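Local coordinates for hypothetical protein SPy0176 (Streptococcus pyogenes serotype M1, PDB 2OQT) that probably serves as the cytoplasmic EIIA component of a sugar phosphotransferase system, passing on phosphoryl groups for the uptake of ascorbate, at residues M2-N11 / N77-T85. Residues are numbered along the deposited sequence; the frame is centred on the assembly and turned at random.
Sequences MNLKQALIDN and NRNAFALIT. Unlike the reference sequence in segment 2-11: L8 (reference Phe).
Helix 4-10 lies against one face of the central mixed sheet, in a buried helix-on-sheet contact built around F81 of strand 80-86. The F81 side chain leaves the strand toward the helix, with its CG anti to the carbonyl carbon (chi1 -73°), which brings the ring in among M2, L4 and A7. L4 CD1 sits over one face of the ring, 3.7 Å from the F81 centroid, a CH-pi contact that a branched leucine end makes well. A7 CB meets the ring edge, 3.5 Å from F81 CD2; a small methyl here lets the helix come close. The long, flexible chain of M2, a selenomethionine, bends at chi3 (-69°) and brings SE obliquely to the ring, 4.4 Å from the F81 centroid, as a Met-aromatic contact. L8 places CD1 3.7 Å from F81 CB and reaches L83 CB. A116 and I120 of helix 111-124 and L102 of strand 97-105 also pack on F81.

At the helix's C-terminal end, the N11 amide suits a polar junction because it can donate and accept at once. Its ND2 gives A7 O a hydrogen bond of 2.7 Å in the carbonyl plane, while OD1 takes a hydrogen bond from R78 NH2 at 3.1 Å. The amide and guanidinium planes are nearly parallel, 16° apart, but the donor is tilted from the carbonyl plane. S37 joins both groups, its OG hydrogen-bonded to N11 OD1 and its O to R78 NH2. At the other end, N3 is the N-cap, its OD1 accepting a weak capping hydrogen bond from Q6 N and a further hydrogen bond from K150 NZ. This is typical of the layered alpha/beta fold of mannitol/fructose-type (EIIA type 2) domains, in which helices pack against a central mixed sheet.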
# COMPACT_ATOMS: atom_id res chain seq x y z
N MSE A 2 2.50 5.65 -14.04
CA MSE A 2 3.09 5.76 -12.69
C MSE A 2 4.36 5.04 -12.29
O MSE A 2 4.50 3.85 -12.51
CB MSE A 2 2.03 5.33 -11.69
CG MSE A 2 1.11 6.41 -11.29
SE MSE A 2 0.38 5.80 -9.60
CE MSE A 2 -0.72 4.25 -10.32
N ASN A 3 5.25 5.77 -11.63
CA ASN A 3 6.45 5.20 -11.05
C ASN A 3 6.24 5.16 -9.56
O ASN A 3 5.84 6.16 -8.98
CB ASN A 3 7.69 6.04 -11.43
CG ASN A 3 8.92 5.74 -10.55
OD1 ASN A 3 8.84 5.10 -9.50
ND2 ASN A 3 10.09 6.21 -10.99
N LEU A 4 6.50 4.03 -8.93
CA LEU A 4 6.28 3.88 -7.50
C LEU A 4 7.11 4.80 -6.62
O LEU A 4 6.55 5.48 -5.77
CB LEU A 4 6.44 2.43 -7.07
CG LEU A 4 6.44 2.13 -5.57
CD1 LEU A 4 5.09 2.43 -4.94
CD2 LEU A 4 6.86 0.69 -5.33
N LYS A 5 8.43 4.83 -6.82
CA LYS A 5 9.32 5.78 -6.15
C LYS A 5 8.84 7.21 -6.28
O LYS A 5 8.69 7.93 -5.29
CB LYS A 5 10.75 5.69 -6.71
CG LYS A 5 11.86 5.68 -5.64
CD LYS A 5 12.45 7.07 -5.39
CE LYS A 5 13.66 7.35 -6.30
NZ LYS A 5 14.81 6.42 -5.98
N GLN A 6 8.57 7.63 -7.50
CA GLN A 6 8.21 9.01 -7.72
C GLN A 6 6.90 9.31 -7.05
O GLN A 6 6.78 10.34 -6.40
CB GLN A 6 8.13 9.33 -9.22
CG GLN A 6 7.95 10.83 -9.51
CD GLN A 6 9.03 11.71 -8.80
OE1 GLN A 6 10.23 11.36 -8.76
NE2 GLN A 6 8.58 12.82 -8.21
N ALA A 7 5.93 8.42 -7.24
CA ALA A 7 4.56 8.56 -6.67
C ALA A 7 4.60 8.77 -5.16
O ALA A 7 3.81 9.51 -4.59
CB ALA A 7 3.72 7.32 -7.01
N LEU A 8 5.57 8.09 -4.54
CA LEU A 8 5.71 8.04 -3.10
C LEU A 8 6.29 9.35 -2.58
O LEU A 8 6.00 9.79 -1.46
CB LEU A 8 6.64 6.88 -2.76
CG LEU A 8 6.25 5.59 -2.04
CD1 LEU A 8 4.76 5.20 -1.94
CD2 LEU A 8 7.12 4.44 -2.61
N ILE A 9 7.11 9.97 -3.44
CA ILE A 9 7.72 11.26 -3.15
C ILE A 9 6.71 12.36 -3.40
O ILE A 9 6.59 13.29 -2.59
CB ILE A 9 8.97 11.54 -4.02
CG1 ILE A 9 10.14 10.64 -3.63
CG2 ILE A 9 9.37 12.99 -3.86
CD1 ILE A 9 11.23 10.55 -4.72
N ASP A 10 5.99 12.26 -4.52
CA ASP A 10 5.05 13.30 -4.90
C ASP A 10 3.91 13.47 -3.92
O ASP A 10 3.20 14.50 -3.90
CB ASP A 10 4.51 13.00 -6.28
CG ASP A 10 5.57 13.15 -7.34
OD1 ASP A 10 6.61 13.83 -7.05
OD2 ASP A 10 5.38 12.59 -8.45
N ASN A 11 3.75 12.46 -3.09
CA ASN A 11 2.63 12.36 -2.20
C ASN A 11 3.12 12.36 -0.79
O ASN A 11 2.32 12.52 0.14
CB ASN A 11 1.88 11.07 -2.52
CG ASN A 11 0.99 11.24 -3.70
OD1 ASN A 11 -0.08 11.84 -3.57
ND2 ASN A 11 1.44 10.79 -4.88
N ASN A 77 -8.75 11.36 -7.05
CA ASN A 77 -8.55 12.46 -8.03
C ASN A 77 -7.32 12.24 -8.90
O ASN A 77 -7.24 12.76 -10.04
CB ASN A 77 -8.59 13.88 -7.41
CG ASN A 77 -8.59 15.05 -8.50
OD1 ASN A 77 -9.47 15.16 -9.42
ND2 ASN A 77 -7.60 15.93 -8.37
N ARG A 78 -6.40 11.41 -8.39
CA ARG A 78 -5.05 11.33 -8.89
C ARG A 78 -4.43 9.97 -8.56
O ARG A 78 -4.56 9.46 -7.41
CB ARG A 78 -4.24 12.44 -8.21
CG ARG A 78 -2.74 12.46 -8.50
CD ARG A 78 -2.11 13.75 -7.96
NE ARG A 78 -1.67 13.70 -6.55
CZ ARG A 78 -2.16 14.46 -5.57
NH1 ARG A 78 -3.17 15.31 -5.80
NH2 ARG A 78 -1.66 14.36 -4.33
N ASN A 79 -3.75 9.39 -9.55
CA ASN A 79 -2.95 8.18 -9.32
C ASN A 79 -1.84 8.43 -8.28
O ASN A 79 -1.11 9.46 -8.31
CB ASN A 79 -2.38 7.59 -10.60
CG ASN A 79 -3.44 7.33 -11.69
OD1 ASN A 79 -3.09 7.35 -12.86
ND2 ASN A 79 -4.71 7.13 -11.32
N ALA A 80 -1.74 7.48 -7.36
CA ALA A 80 -0.90 7.63 -6.17
C ALA A 80 -0.65 6.27 -5.59
O ALA A 80 -1.41 5.32 -5.86
CB ALA A 80 -1.60 8.50 -5.13
N PHE A 81 0.45 6.19 -4.86
CA PHE A 81 0.79 5.09 -4.00
C PHE A 81 1.04 5.69 -2.64
O PHE A 81 1.49 6.84 -2.53
CB PHE A 81 2.09 4.41 -4.41
CG PHE A 81 2.00 3.56 -5.67
CD1 PHE A 81 1.31 2.33 -5.66
CD2 PHE A 81 2.68 3.95 -6.84
CE1 PHE A 81 1.27 1.52 -6.84
CE2 PHE A 81 2.65 3.16 -8.01
CZ PHE A 81 1.94 1.94 -8.01
N ALA A 82 0.77 4.87 -1.62
CA ALA A 82 1.16 5.14 -0.26
C ALA A 82 1.90 3.90 0.25
O ALA A 82 1.82 2.84 -0.38
CB ALA A 82 -0.06 5.50 0.60
N LEU A 83 2.66 4.03 1.35
CA LEU A 83 3.41 2.89 1.94
C LEU A 83 3.57 3.03 3.43
O LEU A 83 4.24 3.95 3.93
CB LEU A 83 4.78 2.68 1.28
CG LEU A 83 5.81 1.64 1.75
CD1 LEU A 83 5.23 0.54 2.53
CD2 LEU A 83 6.53 1.02 0.55
N ILE A 84 2.96 2.10 4.14
CA ILE A 84 3.02 2.12 5.59
C ILE A 84 3.56 0.79 6.14
O ILE A 84 3.60 -0.24 5.46
CB ILE A 84 1.69 2.61 6.26
CG1 ILE A 84 0.62 1.51 6.29
CG2 ILE A 84 1.18 3.86 5.58
CD1 ILE A 84 -0.28 1.51 7.53
N THR A 85 3.99 0.85 7.38
CA THR A 85 4.80 -0.19 7.99
C THR A 85 4.23 -0.29 9.37
O THR A 85 3.95 0.72 10.00
CB THR A 85 6.33 0.23 7.91
OG1 THR A 85 7.01 -0.59 6.93
CG2 THR A 85 7.05 0.19 9.27